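Arginine decarboxylase, A207R protein (Paramecium bursaria Chlorella virus 1, PDB 2NVA) catalyses the pyridoxal 5'-phosphate-dependent decarboxylation of arginine to agmatine. Local coordinates at residues L118-L132 / I156-I168. Numbering follows the deposited sequence.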
ATOM      1  N   LEU A 118      19.632 -22.934  -2.970  1.00 11.57           N
ATOM      2  CA  LEU A 118      20.984 -23.440  -3.277  1.00 12.18           C
ATOM      3  C   LEU A 118      21.052 -24.045  -4.675  1.00 12.15           C
ATOM      4  O   LEU A 118      22.036 -23.854  -5.390  1.00 12.28           O
ATOM      5  CB  LEU A 118      21.455 -24.459  -2.228  1.00 12.17           C
ATOM      6  CG  LEU A 118      21.763 -23.902  -0.835  1.00 12.25           C
ATOM      7  CD1 LEU A 118      22.001 -25.026   0.154  1.00 13.12           C
ATOM      8  CD2 LEU A 118      22.962 -22.934  -0.840  1.00 13.43           C
ATOM      9  N   ASP A 119      19.992 -24.749  -5.070  1.00 12.36           N
ATOM     10  CA  ASP A 119      19.886 -25.275  -6.440  1.00 12.64           C
ATOM     11  C   ASP A 119      19.996 -24.141  -7.459  1.00 12.85           C
ATOM     12  O   ASP A 119      20.730 -24.256  -8.438  1.00 13.07           O
ATOM     13  CB  ASP A 119      18.555 -25.993  -6.660  1.00 13.01           C
ATOM     14  CG  ASP A 119      18.463 -27.299  -5.912  1.00 13.51           C
ATOM     15  OD1 ASP A 119      19.519 -27.884  -5.602  1.00 14.11           O
ATOM     16  OD2 ASP A 119      17.324 -27.735  -5.625  1.00 14.26           O
ATOM     17  N   LYS A 120      19.264 -23.051  -7.216  1.00 12.36           N
ATOM     18  CA  LYS A 120      19.282 -21.887  -8.103  1.00 12.43           C
ATOM     19  C   LYS A 120      20.683 -21.305  -8.196  1.00 12.29           C
ATOM     20  O   LYS A 120      21.153 -20.986  -9.290  1.00 12.24           O
ATOM     21  CB  LYS A 120      18.311 -20.807  -7.611  1.00 12.47           C
ATOM     22  CG  LYS A 120      16.883 -21.005  -8.077  1.00 13.62           C
ATOM     23  CD  LYS A 120      16.036 -19.773  -7.760  1.00 14.41           C
ATOM     24  CE  LYS A 120      15.525 -19.807  -6.351  1.00 14.44           C
ATOM     25  NZ  LYS A 120      14.824 -18.540  -5.982  1.00 12.35           N
ATOM     26  N   ILE A 121      21.333 -21.166  -7.044  1.00 11.72           N
ATOM     27  CA  ILE A 121      22.704 -20.634  -6.973  1.00 12.23           C
ATOM     28  C   ILE A 121      23.657 -21.502  -7.785  1.00 12.38           C
ATOM     29  O   ILE A 121      24.423 -20.998  -8.606  1.00 12.29           O
ATOM     30  CB  ILE A 121      23.187 -20.511  -5.501  1.00 12.22           C
ATOM     31  CG1 ILE A 121      22.348 -19.472  -4.740  1.00 12.96           C
ATOM     32  CG2 ILE A 121      24.717 -20.216  -5.409  1.00 12.06           C
ATOM     33  CD1 ILE A 121      22.549 -18.010  -5.185  1.00 13.73           C
ATOM     34  N   HIS A 122      23.586 -22.810  -7.552  1.00 12.23           N
ATOM     35  CA  HIS A 122      24.429 -23.769  -8.257  1.00 12.64           C
ATOM     36  C   HIS A 122      24.315 -23.599  -9.772  1.00 12.60           C
ATOM     37  O   HIS A 122      25.329 -23.565 -10.481  1.00 12.70           O
ATOM     38  CB  HIS A 122      24.068 -25.199  -7.855  1.00 12.16           C
ATOM     39  CG  HIS A 122      24.919 -26.233  -8.523  1.00 13.66           C
ATOM     40  ND1 HIS A 122      26.227 -26.466  -8.155  1.00 14.97           N
ATOM     41  CD2 HIS A 122      24.663 -27.070  -9.554  1.00 14.88           C
ATOM     42  CE1 HIS A 122      26.739 -27.410  -8.930  1.00 14.72           C
ATOM     43  NE2 HIS A 122      25.806 -27.796  -9.785  1.00 15.04           N
ATOM     44  N   THR A 123      23.082 -23.476 -10.258  1.00 12.53           N
ATOM     45  CA  THR A 123      22.826 -23.407 -11.694  1.00 12.83           C
ATOM     46  C   THR A 123      23.181 -22.036 -12.302  1.00 13.02           C
ATOM     47  O   THR A 123      23.766 -21.977 -13.387  1.00 12.57           O
ATOM     48  CB  THR A 123      21.376 -23.808 -12.039  1.00 13.25           C
ATOM     49  OG1 THR A 123      21.097 -25.109 -11.494  1.00 13.93           O
ATOM     50  CG2 THR A 123      21.154 -23.840 -13.553  1.00 12.82           C
ATOM     51  N   TYR A 124      22.881 -20.953 -11.580  1.00 12.74           N
ATOM     52  CA  TYR A 124      22.884 -19.600 -12.165  1.00 12.75           C
ATOM     53  C   TYR A 124      23.911 -18.611 -11.628  1.00 12.53           C
ATOM     54  O   TYR A 124      24.212 -17.612 -12.288  1.00 13.00           O
ATOM     55  CB  TYR A 124      21.488 -18.967 -12.049  1.00 12.66           C
ATOM     56  CG  TYR A 124      20.469 -19.760 -12.796  1.00 13.19           C
ATOM     57  CD1 TYR A 124      20.428 -19.726 -14.193  1.00 14.02           C
ATOM     58  CD2 TYR A 124      19.575 -20.588 -12.120  1.00 13.47           C
ATOM     59  CE1 TYR A 124      19.512 -20.485 -14.908  1.00 14.57           C
ATOM     60  CE2 TYR A 124      18.642 -21.346 -12.821  1.00 14.72           C
ATOM     61  CZ  TYR A 124      18.623 -21.291 -14.219  1.00 15.37           C
ATOM     62  OH  TYR A 124      17.711 -22.036 -14.927  1.00 14.57           O
ATOM     63  N   HIS A 125      24.428 -18.870 -10.438  1.00 12.34           N
ATOM     64  CA  HIS A 125      25.401 -17.974  -9.826  1.00 12.37           C
ATOM     65  C   HIS A 125      26.320 -18.821  -8.935  1.00 12.38           C
ATOM     66  O   HIS A 125      26.412 -18.584  -7.731  1.00 13.14           O
ATOM     67  CB  HIS A 125      24.650 -16.898  -9.017  1.00 11.92           C
ATOM     68  CG  HIS A 125      25.469 -15.694  -8.675  1.00 12.10           C
ATOM     69  ND1 HIS A 125      26.836 -15.638  -8.856  1.00 12.30           N
ATOM     70  CD2 HIS A 125      25.116 -14.513  -8.106  1.00 12.68           C
ATOM     71  CE1 HIS A 125      27.287 -14.465  -8.436  1.00 13.93           C
ATOM     72  NE2 HIS A 125      26.263 -13.761  -7.983  1.00 13.48           N
ATOM     73  N   PRO A 126      26.992 -19.834  -9.525  1.00 12.71           N
ATOM     74  CA  PRO A 126      27.688 -20.876  -8.755  1.00 12.96           C
ATOM     75  C   PRO A 126      28.808 -20.417  -7.812  1.00 12.90           C
ATOM     76  O   PRO A 126      29.132 -21.134  -6.868  1.00 13.16           O
ATOM     77  CB  PRO A 126      28.261 -21.804  -9.848  1.00 13.25           C
ATOM     78  CG  PRO A 126      28.271 -21.007 -11.071  1.00 13.06           C
ATOM     79  CD  PRO A 126      27.104 -20.074 -10.974  1.00 12.61           C
ATOM     80  N   ASN A 127      29.397 -19.256  -8.070  1.00 13.05           N
ATOM     81  CA  ASN A 127      30.452 -18.736  -7.211  1.00 13.18           C
ATOM     82  C   ASN A 127      30.006 -17.611  -6.271  1.00 13.23           C
ATOM     83  O   ASN A 127      30.829 -16.955  -5.651  1.00 13.80           O
ATOM     84  CB  ASN A 127      31.655 -18.301  -8.047  1.00 13.61           C
ATOM     85  CG  ASN A 127      32.311 -19.463  -8.761  1.00 14.98           C
ATOM     86  OD1 ASN A 127      32.435 -20.561  -8.202  1.00 15.30           O
ATOM     87  ND2 ASN A 127      32.731 -19.239 -10.002  1.00 15.41           N
ATOM     88  N   CYS A 128      28.700 -17.401  -6.172  1.00 12.96           N
ATOM     89  CA  CYS A 128      28.166 -16.451  -5.210  1.00 12.51           C
ATOM     90  C   CYS A 128      28.526 -16.924  -3.801  1.00 12.75           C
ATOM     91  O   CYS A 128      28.365 -18.111  -3.480  1.00 13.16           O
ATOM     92  CB  CYS A 128      26.653 -16.337  -5.377  1.00 12.89           C
ATOM     93  SG  CYS A 128      25.915 -14.989  -4.420  1.00 13.11           S
ATOM     94  N   LYS A 129      29.054 -16.021  -2.982  1.00 11.99           N
ATOM     95  CA  LYS A 129      29.370 -16.358  -1.601  1.00 12.48           C
ATOM     96  C   LYS A 129      28.093 -16.268  -0.780  1.00 12.61           C
ATOM     97  O   LYS A 129      27.436 -15.229  -0.773  1.00 13.00           O
ATOM     98  CB  LYS A 129      30.456 -15.443  -1.048  1.00 12.49           C
ATOM     99  CG  LYS A 129      31.729 -15.460  -1.913  1.00 13.58           C
ATOM    100  CD  LYS A 129      32.881 -14.722  -1.230  1.00 15.23           C
ATOM    101  CE  LYS A 129      34.037 -14.462  -2.212  1.00 17.04           C
ATOM    102  NZ  LYS A 129      34.590 -15.738  -2.782  1.00 17.91           N
ATOM    103  N   MET A 130      27.765 -17.352  -0.081  1.00 12.70           N
ATOM    104  CA  MET A 130      26.459 -17.484   0.559  1.00 12.34           C
ATOM    105  C   MET A 130      26.475 -17.293   2.063  1.00 12.25           C
ATOM    106  O   MET A 130      27.403 -17.726   2.742  1.00 12.62           O
ATOM    107  CB  MET A 130      25.812 -18.828   0.206  1.00 12.47           C
ATOM    108  CG  MET A 130      25.587 -19.037  -1.298  1.00 12.19           C
ATOM    109  SD  MET A 130      24.691 -17.689  -2.130  1.00 12.96           S
ATOM    110  CE  MET A 130      23.062 -17.862  -1.394  1.00 11.80           C
ATOM    111  N   ILE A 131      25.426 -16.640   2.564  1.00 12.09           N
ATOM    112  CA  ILE A 131      25.247 -16.421   3.990  1.00 12.05           C
ATOM    113  C   ILE A 131      23.959 -17.117   4.409  1.00 11.51           C
ATOM    114  O   ILE A 131      22.893 -16.819   3.887  1.00 11.75           O
ATOM    115  CB  ILE A 131      25.198 -14.900   4.348  1.00 12.35           C
ATOM    116  CG1 ILE A 131      26.549 -14.238   4.060  1.00 13.38           C
ATOM    117  CG2 ILE A 131      24.820 -14.695   5.804  1.00 12.08           C
ATOM    118  CD1 ILE A 131      26.519 -12.700   4.139  1.00 13.78           C
ATOM    119  N   LEU A 132      24.071 -18.055   5.343  1.00 11.52           N
ATOM    120  CA  LEU A 132      22.886 -18.762   5.799  1.00 11.78           C
ATOM    121  C   LEU A 132      22.118 -17.889   6.787  1.00 11.84           C
ATOM    122  O   LEU A 132      22.648 -17.519   7.828  1.00 12.16           O
ATOM    123  CB  LEU A 132      23.248 -20.117   6.425  1.00 12.07           C
ATOM    124  CG  LEU A 132      22.103 -20.866   7.127  1.00 12.30           C
ATOM    125  CD1 LEU A 132      20.998 -21.291   6.162  1.00 13.54           C
ATOM    126  CD2 LEU A 132      22.637 -22.065   7.914  1.00 13.27           C
ATOM    127  N   ILE A 156      19.713 -26.515   9.963  1.00 13.24           N
ATOM    128  CA  ILE A 156      20.988 -25.817   9.761  1.00 13.50           C
ATOM    129  C   ILE A 156      22.054 -26.746   9.165  1.00 13.55           C
ATOM    130  O   ILE A 156      22.630 -26.438   8.112  1.00 13.88           O
ATOM    131  CB  ILE A 156      21.529 -25.141  11.084  1.00 13.87           C
ATOM    132  CG1 ILE A 156      20.582 -24.031  11.612  1.00 14.23           C
ATOM    133  CG2 ILE A 156      22.934 -24.551  10.877  1.00 13.34           C
ATOM    134  CD1 ILE A 156      20.004 -23.198  10.474  1.00 16.84           C
ATOM    135  N   ARG A 157      22.314 -27.880   9.828  1.00 13.46           N
ATOM    136  CA  ARG A 157      23.355 -28.794   9.341  1.00 13.38           C
ATOM    137  C   ARG A 157      23.064 -29.319   7.931  1.00 13.35           C
ATOM    138  O   ARG A 157      23.953 -29.343   7.076  1.00 13.19           O
ATOM    139  CB  ARG A 157      23.640 -29.946  10.317  1.00 13.37           C
ATOM    140  CG  ARG A 157      24.965 -30.599   9.948  1.00 14.58           C
ATOM    141  CD  ARG A 157      25.407 -31.748  10.824  1.00 16.56           C
ATOM    142  NE  ARG A 157      26.636 -32.301  10.255  1.00 17.13           N
ATOM    143  CZ  ARG A 157      27.870 -31.890  10.544  1.00 17.36           C
ATOM    144  NH1 ARG A 157      28.077 -30.922  11.429  1.00 17.28           N
ATOM    145  NH2 ARG A 157      28.908 -32.474   9.956  1.00 17.19           N
ATOM    146  N   HIS A 158      21.819 -29.725   7.697  1.00 13.53           N
ATOM    147  CA  HIS A 158      21.395 -30.214   6.389  1.00 13.79           C
ATOM    148  C   HIS A 158      21.669 -29.198   5.279  1.00 13.39           C
ATOM    149  O   HIS A 158      22.219 -29.553   4.234  1.00 13.54           O
ATOM    150  CB  HIS A 158      19.898 -30.577   6.395  1.00 14.38           C
ATOM    151  CG  HIS A 158      19.328 -30.773   5.020  1.00 16.10           C
ATOM    152  ND1 HIS A 158      19.561 -31.909   4.273  1.00 16.52           N
ATOM    153  CD2 HIS A 158      18.562 -29.962   4.249  1.00 17.67           C
ATOM    154  CE1 HIS A 158      18.956 -31.791   3.103  1.00 17.50           C
ATOM    155  NE2 HIS A 158      18.345 -30.621   3.063  1.00 17.19           N
ATOM    156  N   LEU A 159      21.279 -27.947   5.505  1.00 12.76           N
ATOM    157  CA  LEU A 159      21.452 -26.889   4.504  1.00 12.59           C
ATOM    158  C   LEU A 159      22.928 -26.617   4.209  1.00 12.45           C
ATOM    159  O   LEU A 159      23.310 -26.399   3.067  1.00 12.34           O
ATOM    160  CB  LEU A 159      20.763 -25.607   4.958  1.00 13.08           C
ATOM    161  CG  LEU A 159      19.234 -25.614   4.886  1.00 13.11           C
ATOM    162  CD1 LEU A 159      18.708 -24.323   5.475  1.00 13.52           C
ATOM    163  CD2 LEU A 159      18.721 -25.789   3.453  1.00 14.07           C
ATOM    164  N   LEU A 160      23.743 -26.658   5.253  1.00 12.36           N
ATOM    165  CA  LEU A 160      25.181 -26.450   5.116  1.00 12.38           C
ATOM    166  C   LEU A 160      25.831 -27.599   4.359  1.00 12.90           C
ATOM    167  O   LEU A 160      26.746 -27.380   3.567  1.00 13.37           O
ATOM    168  CB  LEU A 160      25.838 -26.248   6.486  1.00 12.13           C
ATOM    169  CG  LEU A 160      25.423 -24.957   7.221  1.00 13.03           C
ATOM    170  CD1 LEU A 160      25.815 -25.020   8.680  1.00 13.73           C
ATOM    171  CD2 LEU A 160      26.030 -23.719   6.563  1.00 13.49           C
ATOM    172  N   GLU A 161      25.349 -28.814   4.605  1.00 12.79           N
ATOM    173  CA  GLU A 161      25.852 -30.000   3.912  1.00 13.41           C
ATOM    174  C   GLU A 161      25.463 -29.982   2.451  1.00 13.25           C
ATOM    175  O   GLU A 161      26.249 -30.355   1.587  1.00 13.36           O
ATOM    176  CB  GLU A 161      25.331 -31.266   4.581  1.00 13.74           C
ATOM    177  CG  GLU A 161      26.037 -31.578   5.888  1.00 14.90           C
ATOM    178  CD  GLU A 161      25.425 -32.759   6.641  1.00 18.40           C
ATOM    179  OE1 GLU A 161      26.165 -33.404   7.421  1.00 17.71           O
ATOM    180  OE2 GLU A 161      24.209 -33.043   6.471  1.00 18.24           O
ATOM    181  N   TYR A 162      24.241 -29.537   2.181  1.00 13.59           N
ATOM    182  CA  TYR A 162      23.758 -29.421   0.813  1.00 13.79           C
ATOM    183  C   TYR A 162      24.560 -28.384   0.035  1.00 13.52           C
ATOM    184  O   TYR A 162      24.889 -28.599  -1.139  1.00 13.59           O
ATOM    185  CB  TYR A 162      22.265 -29.095   0.794  1.00 13.47           C
ATOM    186  CG  TYR A 162      21.600 -29.364  -0.541  1.00 14.46           C
ATOM    187  CD1 TYR A 162      21.448 -30.666  -1.027  1.00 17.00           C
ATOM    188  CD2 TYR A 162      21.128 -28.315  -1.318  1.00 15.12           C
ATOM    189  CE1 TYR A 162      20.840 -30.904  -2.263  1.00 17.16           C
ATOM    190  CE2 TYR A 162      20.506 -28.534  -2.531  1.00 14.67           C
ATOM    191  CZ  TYR A 162      20.353 -29.818  -2.992  1.00 17.58           C
ATOM    192  OH  TYR A 162      19.752 -30.028  -4.206  1.00 17.42           O
ATOM    193  N   ALA A 163      24.870 -27.266   0.679  1.00 12.91           N
ATOM    194  CA  ALA A 163      25.718 -26.267   0.051  1.00 12.80           C
ATOM    195  C   ALA A 163      27.092 -26.864  -0.280  1.00 12.99           C
ATOM    196  O   ALA A 163      27.579 -26.699  -1.388  1.00 12.82           O
ATOM    197  CB  ALA A 163      25.847 -25.044   0.940  1.00 12.99           C
ATOM    198  N   LYS A 164      27.695 -27.570   0.677  1.00 13.02           N
ATOM    199  CA  LYS A 164      29.011 -28.217   0.477  1.00 13.53           C
ATOM    200  C   LYS A 164      28.972 -29.170  -0.722  1.00 13.82           C
ATOM    201  O   LYS A 164      29.863 -29.159  -1.580  1.00 13.29           O
ATOM    202  CB  LYS A 164      29.433 -28.978   1.754  1.00 13.60           C
ATOM    203  CG  LYS A 164      30.890 -29.477   1.763  1.00 15.23           C
ATOM    204  CD  LYS A 164      31.874 -28.336   2.074  1.00 16.39           C
ATOM    205  CE  LYS A 164      33.312 -28.769   1.808  1.00 18.40           C
ATOM    206  NZ  LYS A 164      34.250 -27.624   1.996  1.00 19.75           N
ATOM    207  N   GLN A 165      27.912 -29.982  -0.774  1.00 13.77           N
ATOM    208  CA  GLN A 165      27.731 -30.955  -1.847  1.00 14.08           C
ATOM    209  C   GLN A 165      27.673 -30.291  -3.227  1.00 14.36           C
ATOM    210  O   GLN A 165      28.162 -30.858  -4.209  1.00 13.90           O
ATOM    211  CB  GLN A 165      26.466 -31.775  -1.609  1.00 14.37           C
ATOM    212  CG  GLN A 165      26.038 -32.551  -2.830  1.00 15.08           C
ATOM    213  CD  GLN A 165      24.858 -33.455  -2.599  1.00 17.61           C
ATOM    214  OE1 GLN A 165      24.500 -34.235  -3.492  1.00 19.48           O
ATOM    215  NE2 GLN A 165      24.247 -33.385  -1.409  1.00 17.16           N
ATOM    216  N   LEU A 166      27.066 -29.103  -3.294  1.00 13.70           N
ATOM    217  CA  LEU A 166      26.951 -28.347  -4.547  1.00 13.87           C
ATOM    218  C   LEU A 166      28.127 -27.396  -4.810  1.00 13.73           C
ATOM    219  O   LEU A 166      28.063 -26.579  -5.731  1.00 13.62           O
ATOM    220  CB  LEU A 166      25.622 -27.578  -4.601  1.00 13.71           C
ATOM    221  CG  LEU A 166      24.315 -28.376  -4.654  1.00 14.57           C
ATOM    222  CD1 LEU A 166      23.125 -27.417  -4.661  1.00 13.79           C
ATOM    223  CD2 LEU A 166      24.269 -29.308  -5.858  1.00 16.71           C
ATOM    224  N   ASP A 167      29.194 -27.523  -4.020  1.00 13.21           N
ATOM    225  CA  ASP A 167      30.385 -26.695  -4.187  1.00 13.76           C
ATOM    226  C   ASP A 167      30.055 -25.210  -4.033  1.00 13.95           C
ATOM    227  O   ASP A 167      30.636 -24.358  -4.722  1.00 14.19           O
ATOM    228  CB  ASP A 167      31.059 -26.971  -5.538  1.00 14.34           C
ATOM    229  CG  ASP A 167      31.759 -28.311  -5.564  1.00 16.44           C
ATOM    230  OD1 ASP A 167      32.211 -28.784  -4.485  1.00 18.10           O
ATOM    231  OD2 ASP A 167      31.909 -28.898  -6.663  1.00 17.78           O
ATOM    232  N   ILE A 168      29.118 -24.932  -3.128  1.00 13.18           N
ATOM    233  CA  ILE A 168      28.707 -23.562  -2.776  1.00 13.22           C
ATOM    234  C   ILE A 168      29.440 -23.111  -1.518  1.00 13.27           C
ATOM    235  O   ILE A 168      29.408 -23.802  -0.497  1.00 13.27           O
ATOM    236  CB  ILE A 168      27.169 -23.456  -2.541  1.00 13.10           C
ATOM    237  CG1 ILE A 168      26.349 -23.789  -3.800  1.00 14.43           C
ATOM    238  CG2 ILE A 168      26.796 -22.043  -2.030  1.00 12.73           C
ATOM    239  CD1 ILE A 168      26.923 -23.185  -5.082  1.00 16.53           C
TER
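With CG anti to the backbone N (chi1 -163°), Tyr162 swings its ring toward Asp119; His122, likewise anti (chi1 -179°), carries its imidazole to Leu166. Tyr162 and Asp119 lie on neighbouring outer helices of the TIM barrel that forms the pyridoxal-binding domain, while His122 reaches Leu166 just past the end of helix 156-165. Helix 118-124 and helix 156-165 run nearly parallel, their axes 10.4 Å apart, and strand 129-132 is the first arm of a beta-alpha-beta crossover through helix 156-165 to strand 170-174. Tyrosine offers an apolar edge and a polar hydroxyl: its CD2 edge packs in plane against Leu118 CD1, while Tyr162 OH donates to the syn lone pair of Asp119 OD1 at 2.6 Å, carboxylate and ring standing steeply to one another. His122 ND1 donates to Leu166 O, 3.0 Å away, on a lone pair in the carbonyl plane, although the bond is bent to 136° at the hydrogen. Leu166 CD2 sits almost centrally over one face of the same imidazole, a CH-pi contact. A Schellman motif ends helix 156-165, its left-handed residue being Asp167; the chain then delivers Ile168 between helix 118-124 and strand 129-132. Branched at CB, Ile168 can fill two places at once: CD1 meets Ile121 CG2, and CG2 presses on Met130. Leu118 CD1 rests against the backbone of helix 156-165, 3.5 Å from Leu159 O and also near Ala163 N, where the small alanine methyl permits the close approach. Farther along the strand, Leu132 divides its branches, CD1 to Leu159 CD1 and CD2 to Ile156 and Leu160, while Phe112 of strand 109-112 touches Leu118, Met130 and Leu132. The packing is tight where Met130 CG approaches Ile168 CG2 to 3.3 Å.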